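Local coordinates for sialyltransferase 0160 (Photobacterium damselae, PDB 4R84), which probably transfers sialic acid from CMP-N-acetylneuraminate to galactose units of acceptor glycans, forming alpha-2,6 linkages, at residues A[360-365]-A[431-436]; A[394-399]-A[445-450]; A[452-455]-A[461-464]. One frame throughout, in Å; residues are numbered along the deposited sequence.

All three contacts lie in the later half of a GT-B glycosyltransferase, and each reaches the bound CMP-3-fluoro-sialic acid. Contact 1 and contact 2 have centres about 14 Å apart and meet through neighbouring parallel strands, 358-362 and 445-447, of one four-strand sheet; their segments alternate along the chain. Contact 3 follows both in sequence, its centre about 10 Å from each, and packs the 3-10 turn that follows strand 445-447 against strand 462-468. Together they place successive parts of the donor: contact 1 holds cytosine and ribose, contact 3 the phosphate and one base face, and contact 2 the glycerol tail of the sugar.

Contact 1 of 3, residues A[360-365]-A[431-436]; sequences IFTGTT and ISFEVL. With CSF (cytidine-5'-monophosphate-3-fluoro-N-acetyl-neuraminic acid), chain E.
F433 lies between two side chains of strand 358-362 and the donor nucleotide. CB sits 3.5 Å from O2 of the cytosine. With CG anti to the backbone N (chi1 -173°), the ring swings off the base toward the strand. On that side CD2 comes close to CG2 of T362, and CE2 closer still, at 3.7 Å; the two side chains cross at about a right angle. CE2 also meets CG2 of I360, which lies at the ring's edge near its plane. One face takes CD1 of L436, offset toward the rim, and that same CD1 touches CD1 of I360 at 3.7 Å, where the two aliphatic chains reach each other tip to tip.

Backbone and carboxylate groups beside this cluster bind the nucleotide. The N-H of F433 donates to O2 over 2.9 Å in a clearly bent bond (137° at the hydrogen), while N4 gives one of its hydrogens more directly (157°) to O of G363, also at 2.9 Å, so both exocyclic groups of cytosine have backbone partners. The chain of E434, bent at chi2, brings OE1 to 2.7 Å from O2' and OE2 to 2.5 Å from O3', two short bonds that clasp the ribose diol.

The apolar cluster joins strand 358-362 to the segment leading into helix 434-438 and to L436 on that helix, with strand 401-405 beside it through K405 and helix 344-353 behind L436.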
loop_
_atom_site.group_PDB
_atom_site.type_symbol
_atom_site.label_atom_id
_atom_site.label_comp_id
_atom_site.label_asym_id
_atom_site.label_seq_id
_atom_site.Cartn_x
_atom_site.Cartn_y
_atom_site.Cartn_z
ATOM N N ILE A 360 -0.420 24.016 7.280
ATOM C CA ILE A 360 0.441 23.712 6.151
ATOM C C ILE A 360 -0.154 24.228 4.860
ATOM O O ILE A 360 -1.274 23.863 4.492
ATOM C CB ILE A 360 0.675 22.198 5.984
ATOM C CG1 ILE A 360 1.443 21.641 7.168
ATOM C CG2 ILE A 360 1.437 21.946 4.691
ATOM C CD1 ILE A 360 1.634 20.119 7.074
ATOM N N PHE A 361 0.612 25.057 4.159
ATOM C CA PHE A 361 0.265 25.441 2.802
ATOM C C PHE A 361 0.872 24.440 1.823
ATOM O O PHE A 361 2.079 24.204 1.852
ATOM C CB PHE A 361 0.768 26.854 2.477
ATOM C CG PHE A 361 0.555 27.253 1.041
ATOM C CD1 PHE A 361 -0.670 27.734 0.625
ATOM C CD2 PHE A 361 1.579 27.147 0.107
ATOM C CE1 PHE A 361 -0.876 28.105 -0.699
ATOM C CE2 PHE A 361 1.374 27.512 -1.223
ATOM C CZ PHE A 361 0.143 27.989 -1.618
ATOM N N THR A 362 0.044 23.899 0.932
ATOM C CA THR A 362 0.560 22.959 -0.062
ATOM C C THR A 362 0.846 23.674 -1.380
ATOM O O THR A 362 -0.072 24.155 -2.057
ATOM C CB THR A 362 -0.428 21.810 -0.312
ATOM O OG1 THR A 362 -1.663 22.338 -0.786
ATOM C CG2 THR A 362 -0.698 21.041 0.979
ATOM N N GLY A 363 2.117 23.738 -1.758
ATOM C CA GLY A 363 2.494 24.430 -2.984
ATOM C C GLY A 363 2.282 23.607 -4.245
ATOM O O GLY A 363 1.994 22.417 -4.180
ATOM N N THR A 364 2.405 24.247 -5.404
ATOM C CA THR A 364 2.408 23.514 -6.667
ATOM C C THR A 364 3.545 24.005 -7.546
ATOM O O THR A 364 4.370 24.806 -7.114
ATOM C CB THR A 364 1.079 23.660 -7.420
ATOM O OG1 THR A 364 1.033 22.709 -8.497
ATOM C CG2 THR A 364 0.930 25.088 -7.957
ATOM N N THR A 365 3.601 23.509 -8.777
ATOM C CA THR A 365 4.621 23.964 -9.707
ATOM C C THR A 365 4.088 25.114 -10.554
ATOM O O THR A 365 3.632 26.117 -10.020
ATOM C CB THR A 365 5.115 22.814 -10.618
ATOM O OG1 THR A 365 3.993 22.197 -11.261
ATOM C CG2 THR A 365 5.831 21.775 -9.793
ATOM N N ILE A 431 9.486 14.809 0.340
ATOM C CA ILE A 431 8.585 13.905 1.060
ATOM C C ILE A 431 7.203 13.919 0.413
ATOM O O ILE A 431 6.651 14.980 0.162
ATOM C CB ILE A 431 8.462 14.315 2.533
ATOM C CG1 ILE A 431 9.866 14.403 3.146
ATOM C CG2 ILE A 431 7.558 13.324 3.299
ATOM C CD1 ILE A 431 9.910 15.046 4.496
ATOM N N SER A 432 6.637 12.752 0.142
ATOM C CA SER A 432 5.261 12.695 -0.343
ATOM C C SER A 432 4.333 13.176 0.756
ATOM O O SER A 432 4.442 12.728 1.889
ATOM C CB SER A 432 4.880 11.279 -0.784
ATOM O OG SER A 432 5.607 10.898 -1.944
ATOM N N PHE A 433 3.417 14.083 0.431
ATOM C CA PHE A 433 2.519 14.611 1.458
ATOM C C PHE A 433 1.771 13.485 2.182
ATOM O O PHE A 433 1.487 13.575 3.380
ATOM C CB PHE A 433 1.506 15.586 0.850
ATOM C CG PHE A 433 0.660 16.294 1.885
ATOM C CD1 PHE A 433 -0.454 15.670 2.437
ATOM C CD2 PHE A 433 0.981 17.571 2.306
ATOM C CE1 PHE A 433 -1.225 16.300 3.398
ATOM C CE2 PHE A 433 0.204 18.216 3.263
ATOM C CZ PHE A 433 -0.894 17.578 3.808
ATOM N N GLU A 434 1.443 12.432 1.440
ATOM C CA GLU A 434 0.683 11.304 1.990
ATOM C C GLU A 434 1.392 10.627 3.178
ATOM O O GLU A 434 0.749 9.951 3.995
ATOM C CB GLU A 434 0.390 10.291 0.879
ATOM C CG GLU A 434 -0.570 10.798 -0.231
ATOM C CD GLU A 434 0.113 11.617 -1.334
ATOM O OE1 GLU A 434 1.333 11.852 -1.256
ATOM O OE2 GLU A 434 -0.572 12.013 -2.309
ATOM N N VAL A 435 2.709 10.817 3.281
ATOM C CA VAL A 435 3.460 10.335 4.444
ATOM C C VAL A 435 2.910 10.951 5.744
ATOM O O VAL A 435 2.817 10.276 6.766
ATOM C CB VAL A 435 4.979 10.638 4.318
ATOM C CG1 VAL A 435 5.699 10.466 5.654
ATOM C CG2 VAL A 435 5.624 9.743 3.256
ATOM N N LEU A 436 2.511 12.223 5.705
ATOM C CA LEU A 436 1.978 12.867 6.910
ATOM C C LEU A 436 0.698 12.206 7.442
ATOM O O LEU A 436 0.558 11.979 8.642
ATOM C CB LEU A 436 1.720 14.362 6.651
ATOM C CG LEU A 436 2.937 15.199 6.253
ATOM C CD1 LEU A 436 2.561 16.677 6.082
ATOM C CD2 LEU A 436 4.065 15.046 7.263
HETATM C C5A CSF E . -1.989 16.593 -12.309
HETATM C C4A CSF E . -1.250 15.284 -12.063
HETATM C C2A CSF E . 0.349 16.540 -10.557
HETATM O O6A CSF E . -0.451 17.706 -10.823
HETATM C C6A CSF E . -1.832 17.464 -11.069
HETATM C C3A CSF E . 0.222 15.541 -11.721
HETATM O O4A CSF E . -1.354 14.468 -13.238
HETATM N N5A CSF E . -3.390 16.323 -12.541
HETATM C C7A CSF E . -2.492 18.809 -11.301
HETATM C C8A CSF E . -2.354 19.681 -10.066
HETATM C C9A CSF E . -3.191 20.945 -10.215
HETATM O O9A CSF E . -3.051 21.698 -9.011
HETATM O O8A CSF E . -2.846 18.941 -8.948
HETATM O O7A CSF E . -1.849 19.469 -12.393
HETATM C C1A CSF E . 1.795 16.968 -10.412
HETATM O OBA CSF E . 2.639 16.115 -10.072
HETATM O OAA CSF E . 2.118 18.156 -10.649
HETATM O O1A CSF E . -0.033 15.848 -9.366
HETATM O O2A CSF E . -1.556 15.678 -7.403
HETATM N N1 CSF E . 2.898 16.635 -3.603
HETATM C C2 CSF E . 3.421 16.971 -2.345
HETATM N N3 CSF E . 3.327 18.243 -1.896
HETATM C C4 CSF E . 2.722 19.175 -2.663
HETATM C C5 CSF E . 2.210 18.854 -3.920
HETATM C C6 CSF E . 2.318 17.548 -4.387
HETATM C "C3'" CSF E . 1.048 14.190 -4.609
HETATM C "C2'" CSF E . 2.036 14.313 -3.479
HETATM C "C1'" CSF E . 3.070 15.248 -4.065
HETATM O "O4'" CSF E . 2.946 15.182 -5.488
HETATM C "C4'" CSF E . 1.958 14.205 -5.815
HETATM P PA CSF E . -0.363 16.455 -7.902
HETATM O "O5'" CSF E . 0.813 15.952 -6.962
HETATM C "C5'" CSF E . 1.255 14.609 -7.093
HETATM O "O3'" CSF E . 0.260 13.012 -4.490
HETATM O "O2'" CSF E . 2.692 13.059 -3.252
HETATM N N4 CSF E . 2.626 20.451 -2.215
HETATM O O2 CSF E . 3.975 16.078 -1.651
HETATM O O3A CSF E . -0.350 17.960 -7.871
HETATM C C10 CSF E . -4.059 16.789 -13.599
HETATM O O10 CSF E . -3.515 17.406 -14.504
HETATM C C11 CSF E . -5.538 16.523 -13.594
HETATM F F3A CSF E . 0.881 16.060 -12.810
#

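Contact 2 of 3, residues A[394-399]-A[445-450]; sequences YYLGKD and TVAGIA. With CSF (cytidine-5'-monophosphate-3-fluoro-N-acetyl-neuraminic acid), chain E.
L396 packs against T445 and A447 on strand 445-447, one of the two outermost strands of the parallel, Rossmann-type sheet of this GT-B enzyme. Its loop belongs to a beta-alpha-beta crossover that leaves strand 358-362, runs through helix 373-388 and returns in strand 401-405.

Along that loop, Y395 comes first. One face of its ring lies over N of G397, 3.5 Å above the plane and toward the rim, and its hydroxyl makes a weak bond within the loop to OD1 of D399, 3.2 Å away. Next is L396, the residue that crosses to the strand. A chi1 of -67° sets CG anti to the carbonyl carbon, and the branch at CG, turned by a chi2 of 171°, parts the methyls between two neighbours: CD1 lies 4.3 Å from CG2 of T445, and CD2 4.1 Å from CB of A447. F359, A387 and F464 touch the same leucine, so it fills a buried junction of strands and helix.

A polar link backs up the apolar one, because ND2 of N463 bonds both O of L396 and OG1 of T445. Beyond the strand the chain changes direction at G448 and arrives at the sugar, where O of A450 accepts bonds from two hydroxyls, O9A at 2.7 Å and O8A at 3.0 Å.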
loop_
_atom_site.group_PDB
_atom_site.type_symbol
_atom_site.label_atom_id
_atom_site.label_comp_id
_atom_site.label_asym_id
_atom_site.label_seq_id
_atom_site.Cartn_x
_atom_site.Cartn_y
_atom_site.Cartn_z
ATOM N N TYR A 394 -10.954 35.017 2.718
ATOM C CA TYR A 394 -10.430 33.658 2.709
ATOM C C TYR A 394 -9.439 33.424 3.839
ATOM O O TYR A 394 -8.639 32.487 3.804
ATOM C CB TYR A 394 -9.795 33.380 1.353
ATOM C CG TYR A 394 -10.737 33.796 0.257
ATOM C CD1 TYR A 394 -11.850 33.028 -0.062
ATOM C CD2 TYR A 394 -10.522 34.972 -0.454
ATOM C CE1 TYR A 394 -12.728 33.423 -1.055
ATOM C CE2 TYR A 394 -11.391 35.374 -1.452
ATOM C CZ TYR A 394 -12.489 34.595 -1.750
ATOM O OH TYR A 394 -13.349 34.996 -2.744
ATOM N N TYR A 395 -9.516 34.276 4.850
ATOM C CA TYR A 395 -8.774 34.094 6.088
ATOM C C TYR A 395 -9.009 32.684 6.611
ATOM O O TYR A 395 -10.123 32.167 6.528
ATOM C CB TYR A 395 -9.226 35.148 7.099
ATOM C CG TYR A 395 -8.586 35.109 8.472
ATOM C CD1 TYR A 395 -7.209 35.050 8.627
ATOM C CD2 TYR A 395 -9.367 35.211 9.617
ATOM C CE1 TYR A 395 -6.633 35.041 9.882
ATOM C CE2 TYR A 395 -8.799 35.214 10.869
ATOM C CZ TYR A 395 -7.435 35.130 10.999
ATOM O OH TYR A 395 -6.868 35.125 12.255
ATOM N N LEU A 396 -7.951 32.035 7.085
ATOM C CA LEU A 396 -8.073 30.665 7.595
ATOM C C LEU A 396 -9.045 30.579 8.769
ATOM O O LEU A 396 -9.553 29.504 9.071
ATOM C CB LEU A 396 -6.702 30.109 8.011
ATOM C CG LEU A 396 -5.627 29.835 6.953
ATOM C CD1 LEU A 396 -4.319 29.499 7.638
ATOM C CD2 LEU A 396 -6.021 28.687 6.028
ATOM N N GLY A 397 -9.287 31.706 9.443
ATOM C CA GLY A 397 -10.248 31.760 10.538
ATOM C C GLY A 397 -9.670 32.078 11.911
ATOM O O GLY A 397 -10.380 32.514 12.821
ATOM N N LYS A 398 -8.376 31.841 12.072
ATOM C CA LYS A 398 -7.670 32.195 13.298
ATOM C C LYS A 398 -6.173 32.267 13.015
ATOM O O LYS A 398 -5.751 32.046 11.886
ATOM C CB LYS A 398 -7.983 31.204 14.420
ATOM C CG LYS A 398 -7.866 29.756 14.043
ATOM C CD LYS A 398 -8.273 28.881 15.210
ATOM C CE LYS A 398 -8.402 27.435 14.808
ATOM N NZ LYS A 398 -8.798 26.595 15.971
ATOM N N ASP A 399 -5.381 32.626 14.019
ATOM C CA ASP A 399 -3.932 32.714 13.843
ATOM C C ASP A 399 -3.294 31.337 13.881
ATOM O O ASP A 399 -3.523 30.583 14.821
ATOM C CB ASP A 399 -3.310 33.617 14.912
ATOM C CG ASP A 399 -3.833 35.036 14.841
ATOM O OD1 ASP A 399 -4.022 35.537 13.707
ATOM O OD2 ASP A 399 -4.070 35.639 15.912
ATOM N N THR A 445 -4.606 22.497 10.250
ATOM C CA THR A 445 -5.324 22.855 9.043
ATOM C C THR A 445 -4.384 22.821 7.847
ATOM O O THR A 445 -3.184 23.084 7.972
ATOM C CB THR A 445 -6.000 24.254 9.166
ATOM O OG1 THR A 445 -7.077 24.356 8.231
ATOM C CG2 THR A 445 -5.005 25.406 8.919
ATOM N N VAL A 446 -4.951 22.469 6.698
ATOM C CA VAL A 446 -4.218 22.358 5.443
ATOM C C VAL A 446 -4.938 23.130 4.366
ATOM O O VAL A 446 -6.138 22.973 4.196
ATOM C CB VAL A 446 -4.089 20.895 4.988
ATOM C CG1 VAL A 446 -3.220 20.807 3.715
ATOM C CG2 VAL A 446 -3.512 20.043 6.099
ATOM N N ALA A 447 -4.207 23.941 3.611
ATOM C CA ALA A 447 -4.829 24.653 2.507
ATOM C C ALA A 447 -3.804 24.919 1.431
ATOM O O ALA A 447 -2.604 24.859 1.682
ATOM C CB ALA A 447 -5.443 25.978 2.981
ATOM N N GLY A 448 -4.281 25.232 0.235
ATOM C CA GLY A 448 -3.368 25.537 -0.845
ATOM C C GLY A 448 -3.839 25.033 -2.184
ATOM O O GLY A 448 -5.029 24.897 -2.427
ATOM N N ILE A 449 -2.893 24.736 -3.062
ATOM C CA ILE A 449 -3.245 24.399 -4.425
ATOM C C ILE A 449 -3.736 22.963 -4.501
ATOM O O ILE A 449 -3.153 22.085 -3.867
ATOM C CB ILE A 449 -2.037 24.596 -5.371
ATOM C CG1 ILE A 449 -1.364 25.955 -5.127
ATOM C CG2 ILE A 449 -2.456 24.405 -6.822
ATOM C CD1 ILE A 449 -2.285 27.186 -5.258
ATOM N N ALA A 450 -4.802 22.737 -5.268
ATOM C CA ALA A 450 -5.377 21.404 -5.448
ATOM C C ALA A 450 -4.331 20.371 -5.794
ATOM O O ALA A 450 -3.382 20.651 -6.517
ATOM C CB ALA A 450 -6.440 21.418 -6.515
HETATM C C5A CSF E . -1.989 16.593 -12.309
HETATM C C4A CSF E . -1.250 15.284 -12.063
HETATM C C2A CSF E . 0.349 16.540 -10.557
HETATM O O6A CSF E . -0.451 17.706 -10.823
HETATM C C6A CSF E . -1.832 17.464 -11.069
HETATM C C3A CSF E . 0.222 15.541 -11.721
HETATM O O4A CSF E . -1.354 14.468 -13.238
HETATM N N5A CSF E . -3.390 16.323 -12.541
HETATM C C7A CSF E . -2.492 18.809 -11.301
HETATM C C8A CSF E . -2.354 19.681 -10.066
HETATM C C9A CSF E . -3.191 20.945 -10.215
HETATM O O9A CSF E . -3.051 21.698 -9.011
HETATM O O8A CSF E . -2.846 18.941 -8.948
HETATM O O7A CSF E . -1.849 19.469 -12.393
HETATM C C1A CSF E . 1.795 16.968 -10.412
HETATM O OBA CSF E . 2.639 16.115 -10.072
HETATM O OAA CSF E . 2.118 18.156 -10.649
HETATM O O1A CSF E . -0.033 15.848 -9.366
HETATM O O2A CSF E . -1.556 15.678 -7.403
HETATM N N1 CSF E . 2.898 16.635 -3.603
HETATM C C2 CSF E . 3.421 16.971 -2.345
HETATM N N3 CSF E . 3.327 18.243 -1.896
HETATM C C4 CSF E . 2.722 19.175 -2.663
HETATM C C5 CSF E . 2.210 18.854 -3.920
HETATM C C6 CSF E . 2.318 17.548 -4.387
HETATM C "C3'" CSF E . 1.048 14.190 -4.609
HETATM C "C2'" CSF E . 2.036 14.313 -3.479
HETATM C "C1'" CSF E . 3.070 15.248 -4.065
HETATM O "O4'" CSF E . 2.946 15.182 -5.488
HETATM C "C4'" CSF E . 1.958 14.205 -5.815
HETATM P PA CSF E . -0.363 16.455 -7.902
HETATM O "O5'" CSF E . 0.813 15.952 -6.962
HETATM C "C5'" CSF E . 1.255 14.609 -7.093
HETATM O "O3'" CSF E . 0.260 13.012 -4.490
HETATM O "O2'" CSF E . 2.692 13.059 -3.252
HETATM N N4 CSF E . 2.626 20.451 -2.215
HETATM O O2 CSF E . 3.975 16.078 -1.651
HETATM O O3A CSF E . -0.350 17.960 -7.871
HETATM C C10 CSF E . -4.059 16.789 -13.599
HETATM O O10 CSF E . -3.515 17.406 -14.504
HETATM C C11 CSF E . -5.538 16.523 -13.594
HETATM F F3A CSF E . 0.881 16.060 -12.810
#

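Contact 3 of 3, residues A[452-455]-A[461-464]. With CSF (cytidine-5'-monophosphate-3-fluoro-N-acetyl-neuraminic acid), chain E.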
loop_
_atom_site.group_PDB
_atom_site.type_symbol
_atom_site.label_atom_id
_atom_site.label_comp_id
_atom_site.label_asym_id
_atom_site.label_seq_id
_atom_site.Cartn_x
_atom_site.Cartn_y
_atom_site.Cartn_z
ATOM N N SER A 452 -3.983 15.650 -5.480
ATOM C CA SER A 452 -4.507 14.366 -5.047
ATOM C C SER A 452 -4.340 14.177 -3.536
ATOM O O SER A 452 -5.073 13.416 -2.908
ATOM C CB SER A 452 -3.807 13.237 -5.832
ATOM O OG SER A 452 -4.314 11.988 -5.447
ATOM N N LEU A 453 -3.360 14.862 -2.956
ATOM C CA LEU A 453 -3.071 14.714 -1.542
ATOM C C LEU A 453 -4.279 15.074 -0.663
ATOM O O LEU A 453 -4.367 14.618 0.475
ATOM C CB LEU A 453 -1.849 15.562 -1.153
ATOM C CG LEU A 453 -1.970 17.094 -1.169
ATOM C CD1 LEU A 453 -2.503 17.640 0.163
ATOM C CD2 LEU A 453 -0.591 17.702 -1.510
ATOM N N TYR A 454 -5.204 15.890 -1.179
ATOM C CA TYR A 454 -6.359 16.308 -0.374
ATOM C C TYR A 454 -7.377 15.186 -0.179
ATOM O O TYR A 454 -8.275 15.303 0.655
ATOM C CB TYR A 454 -7.037 17.547 -0.997
ATOM C CG TYR A 454 -6.294 18.801 -0.627
ATOM C CD1 TYR A 454 -6.520 19.428 0.591
ATOM C CD2 TYR A 454 -5.304 19.304 -1.456
ATOM C CE1 TYR A 454 -5.801 20.551 0.958
ATOM C CE2 TYR A 454 -4.587 20.413 -1.105
ATOM C CZ TYR A 454 -4.833 21.033 0.098
ATOM O OH TYR A 454 -4.095 22.141 0.422
ATOM N N PHE A 455 -7.215 14.085 -0.909
ATOM C CA PHE A 455 -8.146 12.976 -0.773
ATOM C C PHE A 455 -7.885 12.116 0.458
ATOM O O PHE A 455 -8.696 11.263 0.805
ATOM C CB PHE A 455 -8.107 12.114 -2.030
ATOM C CG PHE A 455 -9.126 12.512 -3.035
ATOM C CD1 PHE A 455 -9.079 13.774 -3.616
ATOM C CD2 PHE A 455 -10.156 11.663 -3.374
ATOM C CE1 PHE A 455 -10.021 14.158 -4.537
ATOM C CE2 PHE A 455 -11.106 12.049 -4.300
ATOM C CZ PHE A 455 -11.042 13.296 -4.876
ATOM N N LYS A 461 -9.803 19.099 8.628
ATOM C CA LYS A 461 -8.469 19.675 8.516
ATOM C C LYS A 461 -8.240 20.359 7.159
ATOM O O LYS A 461 -7.198 20.971 6.931
ATOM C CB LYS A 461 -7.408 18.585 8.757
ATOM C CG LYS A 461 -7.252 18.166 10.209
ATOM C CD LYS A 461 -6.170 17.098 10.353
ATOM C CE LYS A 461 -6.061 16.595 11.782
ATOM N NZ LYS A 461 -5.495 17.612 12.691
ATOM N N VAL A 462 -9.214 20.269 6.260
ATOM C CA VAL A 462 -9.088 20.944 4.976
ATOM C C VAL A 462 -9.729 22.323 5.022
ATOM O O VAL A 462 -10.935 22.436 5.201
ATOM C CB VAL A 462 -9.736 20.123 3.841
ATOM C CG1 VAL A 462 -9.651 20.872 2.523
ATOM C CG2 VAL A 462 -9.071 18.757 3.734
ATOM N N ASN A 463 -8.928 23.370 4.845
ATOM C CA ASN A 463 -9.472 24.727 4.964
ATOM C C ASN A 463 -10.038 25.264 3.652
ATOM O O ASN A 463 -11.227 25.577 3.560
ATOM C CB ASN A 463 -8.404 25.686 5.486
ATOM C CG ASN A 463 -9.001 26.840 6.277
ATOM O OD1 ASN A 463 -9.678 27.699 5.718
ATOM N ND2 ASN A 463 -8.739 26.867 7.582
ATOM N N PHE A 464 -9.189 25.372 2.636
ATOM C CA PHE A 464 -9.639 25.719 1.287
ATOM C C PHE A 464 -8.706 25.080 0.281
ATOM O O PHE A 464 -7.575 24.716 0.608
ATOM C CB PHE A 464 -9.696 27.236 1.045
ATOM C CG PHE A 464 -8.368 27.941 1.149
ATOM C CD1 PHE A 464 -7.460 27.915 0.096
ATOM C CD2 PHE A 464 -8.053 28.681 2.274
ATOM C CE1 PHE A 464 -6.253 28.567 0.183
ATOM C CE2 PHE A 464 -6.851 29.354 2.363
ATOM C CZ PHE A 464 -5.951 29.309 1.317
HETATM C C5A CSF E . -1.989 16.593 -12.309
HETATM C C4A CSF E . -1.250 15.284 -12.063
HETATM C C2A CSF E . 0.349 16.540 -10.557
HETATM O O6A CSF E . -0.451 17.706 -10.823
HETATM C C6A CSF E . -1.832 17.464 -11.069
HETATM C C3A CSF E . 0.222 15.541 -11.721
HETATM O O4A CSF E . -1.354 14.468 -13.238
HETATM N N5A CSF E . -3.390 16.323 -12.541
HETATM C C7A CSF E . -2.492 18.809 -11.301
HETATM C C8A CSF E . -2.354 19.681 -10.066
HETATM C C9A CSF E . -3.191 20.945 -10.215
HETATM O O9A CSF E . -3.051 21.698 -9.011
HETATM O O8A CSF E . -2.846 18.941 -8.948
HETATM O O7A CSF E . -1.849 19.469 -12.393
HETATM C C1A CSF E . 1.795 16.968 -10.412
HETATM O OBA CSF E . 2.639 16.115 -10.072
HETATM O OAA CSF E . 2.118 18.156 -10.649
HETATM O O1A CSF E . -0.033 15.848 -9.366
HETATM O O2A CSF E . -1.556 15.678 -7.403
HETATM N N1 CSF E . 2.898 16.635 -3.603
HETATM C C2 CSF E . 3.421 16.971 -2.345
HETATM N N3 CSF E . 3.327 18.243 -1.896
HETATM C C4 CSF E . 2.722 19.175 -2.663
HETATM C C5 CSF E . 2.210 18.854 -3.920
HETATM C C6 CSF E . 2.318 17.548 -4.387
HETATM C "C3'" CSF E . 1.048 14.190 -4.609
HETATM C "C2'" CSF E . 2.036 14.313 -3.479
HETATM C "C1'" CSF E . 3.070 15.248 -4.065
HETATM O "O4'" CSF E . 2.946 15.182 -5.488
HETATM C "C4'" CSF E . 1.958 14.205 -5.815
HETATM P PA CSF E . -0.363 16.455 -7.902
HETATM O "O5'" CSF E . 0.813 15.952 -6.962
HETATM C "C5'" CSF E . 1.255 14.609 -7.093
HETATM O "O3'" CSF E . 0.260 13.012 -4.490
HETATM O "O2'" CSF E . 2.692 13.059 -3.252
HETATM N N4 CSF E . 2.626 20.451 -2.215
HETATM O O2 CSF E . 3.975 16.078 -1.651
HETATM O O3A CSF E . -0.350 17.960 -7.871
HETATM C C10 CSF E . -4.059 16.789 -13.599
HETATM O O10 CSF E . -3.515 17.406 -14.504
HETATM C C11 CSF E . -5.538 16.523 -13.594
HETATM F F3A CSF E . 0.881 16.060 -12.810
#
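Residues 452-455 form a 3-10 turn, with F455 N bonded to S452 O over 3.0 Å, and it approaches the start of strand 462-468 most closely at Y454 and V462, whose CA atoms are 7.6 Å apart. No hydrogen bond joins the two segments; the contact rests mainly on Y454 against V462, with the F464 backbone a more distant neighbour of the tyrosine hydroxyl. Both methyls of V462 converge on CD1 of Y454, CG1 at 4.0 Å and CG2 at 4.1 Å, and the two side chains run at a slant to each other. L453 supplies a methyl to one face of the ring, CD1 standing above the plane toward the rim. The far end of Y454 is fixed by a hydrogen bond between its OH and OG1 of T362, while V446 and M488 also touch the side chain.

The same turn also serves the ligand. L453 adopts a chi1 of 69°, between the backbone N and the carbonyl carbon, and its branches part: CD1 goes to Y454 and to CD1 of F433, whereas CD2 sits almost directly over C4 of the cytosine at 3.8 Å, covering one face of the base. At the first residue, the N-H of S452 points nearly straight at the phosphate oxygen O2A, 3.1 Å away with an angle of 169° at the hydrogen. The opening of a 3-10 turn presents backbone N-H groups, which should favour an anion there. OG of S452 is held by N of S237, at the head of helix 237-246.

Both ligand contacts place the turn in the nucleotide-sugar donor site, which in GT-B enzymes is formed largely by the C-terminal Rossmann-like domain.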